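Long-range contact in halorhodopsin (Halobacterium salinarum, PDB 2JAF), which probably pumps chloride ions across the cell membrane on absorbing light through its bound retinal: residues 33-47 with 67-81. The protein carries 2 engineered substitutions. Sequence-based numbering, arbitrary orientation.
Sequences LWVNVALAGIAILVF and LMIPLVSISSYLGLL. With PLM (palmitic acid), chain D.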
ATOM      1  N   LEU A  33      -9.471  16.998  18.608  1.00 22.16           N
ATOM      2  CA  LEU A  33      -8.242  16.326  18.210  1.00 22.07           C
ATOM      3  C   LEU A  33      -7.390  15.931  19.419  1.00 21.75           C
ATOM      4  O   LEU A  33      -6.942  14.788  19.524  1.00 21.73           O
ATOM      5  CB  LEU A  33      -7.433  17.231  17.275  1.00 23.50           C
ATOM      6  CG  LEU A  33      -8.206  17.782  16.074  1.00 24.24           C
ATOM      7  CD1 LEU A  33      -7.305  18.713  15.269  1.00 21.21           C
ATOM      8  CD2 LEU A  33      -8.710  16.629  15.208  1.00 22.62           C
ATOM      9  N   TRP A  34      -7.168  16.868  20.335  1.00 22.89           N
ATOM     10  CA  TRP A  34      -6.365  16.570  21.520  1.00 23.89           C
ATOM     11  C   TRP A  34      -6.988  15.481  22.374  1.00 23.35           C
ATOM     12  O   TRP A  34      -6.279  14.669  22.966  1.00 24.82           O
ATOM     13  CB  TRP A  34      -6.166  17.823  22.377  1.00 22.69           C
ATOM     14  CG  TRP A  34      -5.114  18.743  21.846  1.00 24.80           C
ATOM     15  CD1 TRP A  34      -5.294  20.014  21.378  1.00 25.51           C
ATOM     16  CD2 TRP A  34      -3.716  18.460  21.712  1.00 25.15           C
ATOM     17  NE1 TRP A  34      -4.092  20.540  20.958  1.00 25.58           N
ATOM     18  CE2 TRP A  34      -3.107  19.607  21.152  1.00 24.75           C
ATOM     19  CE3 TRP A  34      -2.915  17.348  22.010  1.00 25.68           C
ATOM     20  CZ2 TRP A  34      -1.734  19.675  20.883  1.00 27.03           C
ATOM     21  CZ3 TRP A  34      -1.548  17.416  21.742  1.00 27.90           C
ATOM     22  CH2 TRP A  34      -0.974  18.574  21.183  1.00 26.59           C
ATOM     23  N   VAL A  35      -8.315  15.462  22.433  1.00 25.41           N
ATOM     24  CA  VAL A  35      -9.009  14.464  23.233  1.00 25.34           C
ATOM     25  C   VAL A  35      -8.616  13.054  22.800  1.00 24.71           C
ATOM     26  O   VAL A  35      -8.406  12.182  23.642  1.00 24.18           O
ATOM     27  CB  VAL A  35     -10.551  14.625  23.137  1.00 28.34           C
ATOM     28  CG1 VAL A  35     -11.016  14.429  21.703  1.00 28.46           C
ATOM     29  CG2 VAL A  35     -11.235  13.619  24.048  1.00 29.37           C
ATOM     30  N   ASN A  36      -8.494  12.816  21.494  1.00 23.66           N
ATOM     31  CA  ASN A  36      -8.135  11.474  21.059  1.00 24.39           C
ATOM     32  C   ASN A  36      -6.652  11.155  21.094  1.00 24.94           C
ATOM     33  O   ASN A  36      -6.269   9.990  21.064  1.00 24.29           O
ATOM     34  CB  ASN A  36      -8.744  11.155  19.690  1.00 24.19           C
ATOM     35  CG  ASN A  36     -10.188  10.698  19.813  1.00 25.91           C
ATOM     36  OD1 ASN A  36     -10.656  10.400  20.918  1.00 27.74           O
ATOM     37  ND2 ASN A  36     -10.897  10.628  18.696  1.00 22.64           N
ATOM     38  N   VAL A  37      -5.805  12.175  21.156  1.00 24.63           N
ATOM     39  CA  VAL A  37      -4.382  11.898  21.276  1.00 25.55           C
ATOM     40  C   VAL A  37      -4.249  11.282  22.669  1.00 25.99           C
ATOM     41  O   VAL A  37      -3.531  10.303  22.872  1.00 27.84           O
ATOM     42  CB  VAL A  37      -3.537  13.188  21.196  1.00 25.38           C
ATOM     43  CG1 VAL A  37      -2.113  12.908  21.668  1.00 27.44           C
ATOM     44  CG2 VAL A  37      -3.506  13.699  19.760  1.00 24.95           C
ATOM     45  N   ALA A  38      -4.977  11.848  23.626  1.00 25.87           N
ATOM     46  CA  ALA A  38      -4.943  11.350  24.997  1.00 26.02           C
ATOM     47  C   ALA A  38      -5.603   9.978  25.119  1.00 26.23           C
ATOM     48  O   ALA A  38      -5.039   9.060  25.717  1.00 26.18           O
ATOM     49  CB  ALA A  38      -5.623  12.336  25.930  1.00 26.36           C
ATOM     50  N   LEU A  39      -6.798   9.835  24.558  1.00 24.49           N
ATOM     51  CA  LEU A  39      -7.500   8.558  24.651  1.00 24.70           C
ATOM     52  C   LEU A  39      -6.754   7.440  23.931  1.00 25.59           C
ATOM     53  O   LEU A  39      -6.694   6.314  24.425  1.00 26.80           O
ATOM     54  CB  LEU A  39      -8.933   8.695  24.115  1.00 24.51           C
ATOM     55  CG  LEU A  39      -9.849   9.589  24.961  1.00 24.40           C
ATOM     56  CD1 LEU A  39     -11.266   9.597  24.384  1.00 22.14           C
ATOM     57  CD2 LEU A  39      -9.866   9.075  26.401  1.00 26.28           C
ATOM     58  N   ALA A  40      -6.183   7.739  22.768  1.00 24.73           N
ATOM     59  CA  ALA A  40      -5.436   6.725  22.036  1.00 24.78           C
ATOM     60  C   ALA A  40      -4.182   6.378  22.849  1.00 26.33           C
ATOM     61  O   ALA A  40      -3.741   5.228  22.871  1.00 26.47           O
ATOM     62  CB  ALA A  40      -5.054   7.246  20.651  1.00 26.10           C
ATOM     63  N   GLY A  41      -3.625   7.380  23.525  1.00 25.99           N
ATOM     64  CA  GLY A  41      -2.445   7.155  24.346  1.00 28.27           C
ATOM     65  C   GLY A  41      -2.780   6.242  25.514  1.00 29.39           C
ATOM     66  O   GLY A  41      -2.027   5.329  25.843  1.00 30.85           O
ATOM     67  N   ILE A  42      -3.920   6.491  26.147  1.00 31.15           N
ATOM     68  CA  ILE A  42      -4.358   5.671  27.271  1.00 30.61           C
ATOM     69  C   ILE A  42      -4.671   4.244  26.814  1.00 31.62           C
ATOM     70  O   ILE A  42      -4.351   3.274  27.508  1.00 32.47           O
ATOM     71  CB  ILE A  42      -5.602   6.293  27.945  1.00 31.73           C
ATOM     72  CG1 ILE A  42      -5.224   7.642  28.558  1.00 32.72           C
ATOM     73  CG2 ILE A  42      -6.159   5.355  29.016  1.00 32.38           C
ATOM     74  CD1 ILE A  42      -6.383   8.376  29.184  1.00 35.16           C
ATOM     75  N   ALA A  43      -5.285   4.109  25.641  1.00 31.10           N
ATOM     76  CA  ALA A  43      -5.625   2.788  25.119  1.00 31.53           C
ATOM     77  C   ALA A  43      -4.367   1.944  24.934  1.00 32.48           C
ATOM     78  O   ALA A  43      -4.321   0.779  25.340  1.00 31.81           O
ATOM     79  CB  ALA A  43      -6.368   2.919  23.787  1.00 29.87           C
ATOM     80  N   ILE A  44      -3.351   2.534  24.310  1.00 32.66           N
ATOM     81  CA  ILE A  44      -2.093   1.838  24.074  1.00 32.59           C
ATOM     82  C   ILE A  44      -1.543   1.290  25.387  1.00 33.99           C
ATOM     83  O   ILE A  44      -1.196   0.115  25.481  1.00 34.47           O
ATOM     84  CB  ILE A  44      -1.043   2.779  23.450  1.00 31.34           C
ATOM     85  CG1 ILE A  44      -1.487   3.180  22.042  1.00 30.56           C
ATOM     86  CG2 ILE A  44       0.320   2.089  23.408  1.00 31.31           C
ATOM     87  CD1 ILE A  44      -0.611   4.225  21.391  1.00 28.85           C
ATOM     88  N   LEU A  45      -1.476   2.148  26.397  1.00 36.55           N
ATOM     89  CA  LEU A  45      -0.967   1.737  27.698  1.00 38.97           C
ATOM     90  C   LEU A  45      -1.835   0.644  28.320  1.00 39.63           C
ATOM     91  O   LEU A  45      -1.318  -0.316  28.893  1.00 40.82           O
ATOM     92  CB  LEU A  45      -0.871   2.950  28.627  1.00 39.45           C
ATOM     93  CG  LEU A  45       0.157   3.992  28.161  1.00 40.75           C
ATOM     94  CD1 LEU A  45       0.279   5.104  29.197  1.00 41.09           C
ATOM     95  CD2 LEU A  45       1.514   3.314  27.951  1.00 41.03           C
ATOM     96  N   VAL A  46      -3.150   0.784  28.195  1.00 39.35           N
ATOM     97  CA  VAL A  46      -4.073  -0.211  28.735  1.00 38.19           C
ATOM     98  C   VAL A  46      -3.905  -1.551  28.022  1.00 37.23           C
ATOM     99  O   VAL A  46      -3.860  -2.603  28.659  1.00 37.63           O
ATOM    100  CB  VAL A  46      -5.544   0.252  28.589  1.00 37.33           C
ATOM    101  CG1 VAL A  46      -6.492  -0.896  28.919  1.00 37.18           C
ATOM    102  CG2 VAL A  46      -5.808   1.430  29.515  1.00 36.32           C
ATOM    103  N   PHE A  47      -3.800  -1.507  26.698  1.00 36.71           N
ATOM    104  CA  PHE A  47      -3.645  -2.723  25.912  1.00 36.48           C
ATOM    105  C   PHE A  47      -2.311  -3.426  26.162  1.00 38.24           C
ATOM    106  O   PHE A  47      -2.263  -4.652  26.260  1.00 38.22           O
ATOM    107  CB  PHE A  47      -3.800  -2.417  24.418  1.00 34.74           C
ATOM    108  CG  PHE A  47      -5.154  -1.862  24.044  1.00 32.88           C
ATOM    109  CD1 PHE A  47      -6.228  -1.936  24.931  1.00 30.84           C
ATOM    110  CD2 PHE A  47      -5.358  -1.281  22.795  1.00 30.71           C
ATOM    111  CE1 PHE A  47      -7.484  -1.439  24.577  1.00 30.99           C
ATOM    112  CE2 PHE A  47      -6.608  -0.783  22.431  1.00 30.07           C
ATOM    113  CZ  PHE A  47      -7.673  -0.861  23.324  1.00 29.12           C
ATOM    114  N   LEU A  67      -2.857  -3.688  19.248  1.00 32.37           N
ATOM    115  CA  LEU A  67      -2.058  -2.595  19.795  1.00 32.91           C
ATOM    116  C   LEU A  67      -1.831  -1.486  18.778  1.00 31.52           C
ATOM    117  O   LEU A  67      -1.749  -0.308  19.130  1.00 32.29           O
ATOM    118  CB  LEU A  67      -0.691  -3.113  20.261  1.00 34.76           C
ATOM    119  CG  LEU A  67      -0.611  -3.697  21.670  1.00 37.14           C
ATOM    120  CD1 LEU A  67       0.782  -4.267  21.909  1.00 38.21           C
ATOM    121  CD2 LEU A  67      -0.926  -2.603  22.687  1.00 37.73           C
ATOM    122  N   MET A  68      -1.723  -1.864  17.515  1.00 29.99           N
ATOM    123  CA  MET A  68      -1.473  -0.884  16.473  1.00 29.31           C
ATOM    124  C   MET A  68      -2.657  -0.046  16.045  1.00 28.24           C
ATOM    125  O   MET A  68      -2.475   0.979  15.398  1.00 27.54           O
ATOM    126  CB  MET A  68      -0.875  -1.564  15.263  1.00 30.02           C
ATOM    127  CG  MET A  68       0.575  -1.918  15.480  1.00 33.79           C
ATOM    128  SD  MET A  68       1.290  -2.326  13.927  1.00 33.41           S
ATOM    129  CE  MET A  68       0.901  -4.064  13.870  1.00 32.97           C
ATOM    130  N   ILE A  69      -3.864  -0.474  16.392  1.00 25.89           N
ATOM    131  CA  ILE A  69      -5.038   0.302  16.025  1.00 24.08           C
ATOM    132  C   ILE A  69      -4.912   1.690  16.647  1.00 24.06           C
ATOM    133  O   ILE A  69      -5.038   2.695  15.949  1.00 22.79           O
ATOM    134  CB  ILE A  69      -6.338  -0.404  16.475  1.00 24.85           C
ATOM    135  CG1 ILE A  69      -6.532  -1.671  15.634  1.00 24.74           C
ATOM    136  CG2 ILE A  69      -7.535   0.538  16.330  1.00 23.79           C
ATOM    137  CD1 ILE A  69      -7.627  -2.602  16.124  1.00 26.06           C
ATOM    138  N   PRO A  70      -4.642   1.772  17.964  1.00 24.72           N
ATOM    139  CA  PRO A  70      -4.514   3.108  18.551  1.00 24.50           C
ATOM    140  C   PRO A  70      -3.199   3.788  18.164  1.00 26.18           C
ATOM    141  O   PRO A  70      -3.094   5.014  18.206  1.00 24.57           O
ATOM    142  CB  PRO A  70      -4.631   2.839  20.052  1.00 25.72           C
ATOM    143  CG  PRO A  70      -4.069   1.454  20.193  1.00 24.42           C
ATOM    144  CD  PRO A  70      -4.679   0.737  19.016  1.00 23.69           C
ATOM    145  N   LEU A  71      -2.201   2.993  17.778  1.00 26.31           N
ATOM    146  CA  LEU A  71      -0.914   3.547  17.356  1.00 26.66           C
ATOM    147  C   LEU A  71      -1.105   4.330  16.055  1.00 25.18           C
ATOM    148  O   LEU A  71      -0.611   5.450  15.918  1.00 25.50           O
ATOM    149  CB  LEU A  71       0.110   2.433  17.150  1.00 28.39           C
ATOM    150  CG  LEU A  71       0.770   1.903  18.425  1.00 31.69           C
ATOM    151  CD1 LEU A  71       1.600   0.669  18.105  1.00 33.13           C
ATOM    152  CD2 LEU A  71       1.640   3.001  19.029  1.00 32.59           C
ATOM    153  N   VAL A  72      -1.826   3.737  15.107  1.00 21.97           N
ATOM    154  CA  VAL A  72      -2.094   4.408  13.832  1.00 22.16           C
ATOM    155  C   VAL A  72      -2.995   5.617  14.092  1.00 21.38           C
ATOM    156  O   VAL A  72      -2.843   6.677  13.469  1.00 22.36           O
ATOM    157  CB  VAL A  72      -2.805   3.459  12.833  1.00 22.91           C
ATOM    158  CG1 VAL A  72      -3.109   4.204  11.515  1.00 20.66           C
ATOM    159  CG2 VAL A  72      -1.931   2.240  12.570  1.00 20.45           C
ATOM    160  N   SER A  73      -3.933   5.460  15.021  1.00 20.96           N
ATOM    161  CA  SER A  73      -4.852   6.541  15.361  1.00 21.60           C
ATOM    162  C   SER A  73      -4.110   7.777  15.877  1.00 22.32           C
ATOM    163  O   SER A  73      -4.380   8.892  15.436  1.00 22.65           O
ATOM    164  CB  SER A  73      -5.856   6.068  16.418  1.00 24.11           C
ATOM    165  OG  SER A  73      -6.808   7.077  16.706  1.00 24.95           O
ATOM    166  N   ILE A  74      -3.176   7.588  16.809  1.00 21.52           N
ATOM    167  CA  ILE A  74      -2.431   8.728  17.343  1.00 24.66           C
ATOM    168  C   ILE A  74      -1.702   9.432  16.213  1.00 23.65           C
ATOM    169  O   ILE A  74      -1.653  10.663  16.165  1.00 23.55           O
ATOM    170  CB  ILE A  74      -1.390   8.310  18.403  1.00 27.31           C
ATOM    171  CG1 ILE A  74      -2.091   7.692  19.606  1.00 30.80           C
ATOM    172  CG2 ILE A  74      -0.588   9.533  18.841  1.00 31.92           C
ATOM    173  CD1 ILE A  74      -1.150   7.294  20.724  1.00 32.69           C
ATOM    174  N   SER A  75      -1.134   8.646  15.305  0.50 23.99           N
ATOM    175  CA  SER A  75      -0.415   9.193  14.160  0.50 23.60           C
ATOM    176  C   SER A  75      -1.341  10.095  13.354  0.50 24.07           C
ATOM    177  O   SER A  75      -0.949  11.176  12.919  0.50 24.11           O
ATOM    178  CB  SER A  75       0.089   8.064  13.260  0.50 24.55           C
ATOM    179  OG  SER A  75       0.605   8.577  12.043  0.50 26.98           O
ATOM    180  N   SER A  76      -2.576   9.643  13.163  1.00 22.92           N
ATOM    181  CA  SER A  76      -3.550  10.410  12.397  1.00 22.36           C
ATOM    182  C   SER A  76      -3.829  11.761  13.049  1.00 22.41           C
ATOM    183  O   SER A  76      -3.781  12.802  12.391  1.00 22.09           O
ATOM    184  CB  SER A  76      -4.860   9.635  12.264  1.00 22.53           C
ATOM    185  OG  SER A  76      -5.802  10.378  11.507  1.00 25.11           O
ATOM    186  N   TYR A  77      -4.110  11.749  14.345  1.00 20.61           N
ATOM    187  CA  TYR A  77      -4.405  12.980  15.044  1.00 20.07           C
ATOM    188  C   TYR A  77      -3.225  13.954  15.095  1.00 21.28           C
ATOM    189  O   TYR A  77      -3.428  15.168  15.082  1.00 23.52           O
ATOM    190  CB  TYR A  77      -4.957  12.661  16.436  1.00 20.66           C
ATOM    191  CG  TYR A  77      -6.406  12.215  16.362  1.00 21.40           C
ATOM    192  CD1 TYR A  77      -7.432  13.146  16.172  1.00 21.00           C
ATOM    193  CD2 TYR A  77      -6.742  10.861  16.395  1.00 21.77           C
ATOM    194  CE1 TYR A  77      -8.761  12.739  16.010  1.00 21.60           C
ATOM    195  CE2 TYR A  77      -8.069  10.443  16.232  1.00 20.48           C
ATOM    196  CZ  TYR A  77      -9.067  11.385  16.039  1.00 22.61           C
ATOM    197  OH  TYR A  77     -10.369  10.969  15.850  1.00 21.73           O
ATOM    198  N   LEU A  78      -2.004  13.433  15.135  1.00 22.70           N
ATOM    199  CA  LEU A  78      -0.823  14.298  15.132  1.00 24.15           C
ATOM    200  C   LEU A  78      -0.735  14.980  13.765  1.00 21.87           C
ATOM    201  O   LEU A  78      -0.370  16.150  13.663  1.00 22.90           O
ATOM    202  CB  LEU A  78       0.450  13.479  15.367  1.00 26.27           C
ATOM    203  CG  LEU A  78       0.578  12.759  16.708  1.00 28.35           C
ATOM    204  CD1 LEU A  78       1.861  11.929  16.716  1.00 27.91           C
ATOM    205  CD2 LEU A  78       0.580  13.782  17.843  1.00 29.13           C
ATOM    206  N   GLY A  79      -1.061  14.235  12.716  1.00 21.53           N
ATOM    207  CA  GLY A  79      -1.026  14.799  11.377  1.00 21.44           C
ATOM    208  C   GLY A  79      -2.000  15.958  11.299  1.00 22.78           C
ATOM    209  O   GLY A  79      -1.688  17.019  10.747  1.00 22.85           O
ATOM    210  N   LEU A  80      -3.187  15.761  11.872  1.00 20.48           N
ATOM    211  CA  LEU A  80      -4.207  16.802  11.873  1.00 21.14           C
ATOM    212  C   LEU A  80      -3.814  17.991  12.749  1.00 21.39           C
ATOM    213  O   LEU A  80      -3.856  19.139  12.313  1.00 20.92           O
ATOM    214  CB  LEU A  80      -5.543  16.229  12.362  1.00 21.31           C
ATOM    215  CG  LEU A  80      -6.129  15.083  11.531  1.00 22.41           C
ATOM    216  CD1 LEU A  80      -7.439  14.605  12.160  1.00 19.51           C
ATOM    217  CD2 LEU A  80      -6.359  15.549  10.100  1.00 21.96           C
ATOM    218  N   LEU A  81      -3.439  17.711  13.992  1.00 20.99           N
ATOM    219  CA  LEU A  81      -3.049  18.766  14.920  1.00 22.39           C
ATOM    220  C   LEU A  81      -1.939  19.644  14.359  1.00 22.62           C
ATOM    221  O   LEU A  81      -1.998  20.877  14.449  1.00 22.90           O
ATOM    222  CB  LEU A  81      -2.599  18.152  16.252  1.00 25.15           C
ATOM    223  CG  LEU A  81      -3.710  17.828  17.256  1.00 27.43           C
ATOM    224  CD1 LEU A  81      -3.136  17.088  18.457  1.00 26.47           C
ATOM    225  CD2 LEU A  81      -4.379  19.123  17.695  1.00 29.78           C
TER
HETATM  226  C1  PLM D 700      -0.179  10.268   9.138  1.00 59.99           C
HETATM  227  O1  PLM D 700       0.519  11.283   9.305  1.00 59.93           O
HETATM  228  O2  PLM D 700      -0.773   9.706  10.085  1.00 60.88           O
HETATM  229  C2  PLM D 700      -0.295   9.729   7.723  1.00 59.60           C
HETATM  230  C3  PLM D 700      -0.039   8.235   7.554  1.00 59.28           C
HETATM  231  C4  PLM D 700      -0.228   7.894   6.083  1.00 59.22           C
HETATM  232  C5  PLM D 700       0.019   6.418   5.861  1.00 59.53           C
HETATM  233  C6  PLM D 700      -1.139   5.724   5.186  1.00 59.02           C
HETATM  234  C7  PLM D 700      -0.611   4.362   4.784  1.00 59.00           C
HETATM  235  C8  PLM D 700      -1.657   3.527   4.084  1.00 59.54           C
HETATM  236  C9  PLM D 700      -1.061   2.172   3.745  1.00 60.18           C
HETATM  237  CA  PLM D 700      -2.065   1.303   3.011  1.00 60.11           C
HETATM  238  CB  PLM D 700      -1.822  -0.197   2.929  1.00 60.27           C
HETATM  239  CC  PLM D 700      -1.788  -0.974   4.235  1.00 60.28           C
HETATM  240  CD  PLM D 700      -1.593  -2.444   3.914  1.00 60.37           C
HETATM  241  CE  PLM D 700      -1.565  -3.284   5.191  1.00 60.82           C
HETATM  242  CF  PLM D 700      -1.143  -4.700   4.824  1.00 61.28           C
HETATM  243  CG  PLM D 700      -1.109  -5.585   6.060  1.00 62.16           C
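Leu-33, Val-37, Ala-40 and Ile-44 meet Tyr-77, Ile-74, Pro-70 and Leu-67 in turn where two antiparallel helices pack, their axes 8.7 Å apart at closest and crossing at -157°. This neighbouring-helix pair of the seven-helix microbial rhodopsin fold illustrates how an apolar seam can carry one polar crosslink. Knobs-into-holes packing forms its middle: Pro-70 lodges among Ala-40, Ala-43, Ile-44 and Phe-47, and Ile-74 enters the next hole, lined by Val-37, Ala-40, Gly-41 and Ile-44. At one end Leu-81 CD1 stands over the centre of the six-membered ring of Trp-34, a CH-pi contact of 3.4 Å to the centroid. Asn-36 grips Tyr-77 twice: its CB makes a CH-pi contact over one ring face, and ND2 donates to Tyr-77 OH (2.9 Å, 155°), which lies in the amide plane. The amide swings beside its own backbone N, its plane turned 77° from the ring. A phenylalanine in place of Tyr-77 would probably keep the CH-pi contact with Asn-36 CB but leave Asn-36 ND2 and Asp-238 without their shared hydroxyl partner. That hydroxyl also bonds Arg-108 of helix 106-127. Ser-75 OG, in one of two conformers, tentatively donates to palmitic acid O2 (2.6 Å). Asp-238 belongs to helix 227-255, which also supplies Ser-235 O to Asn-36 and Tyr-243 OH, hydrogen-bonded to Ser-73 OG, while Val-72 and Leu-78 pack against a neighbouring subunit.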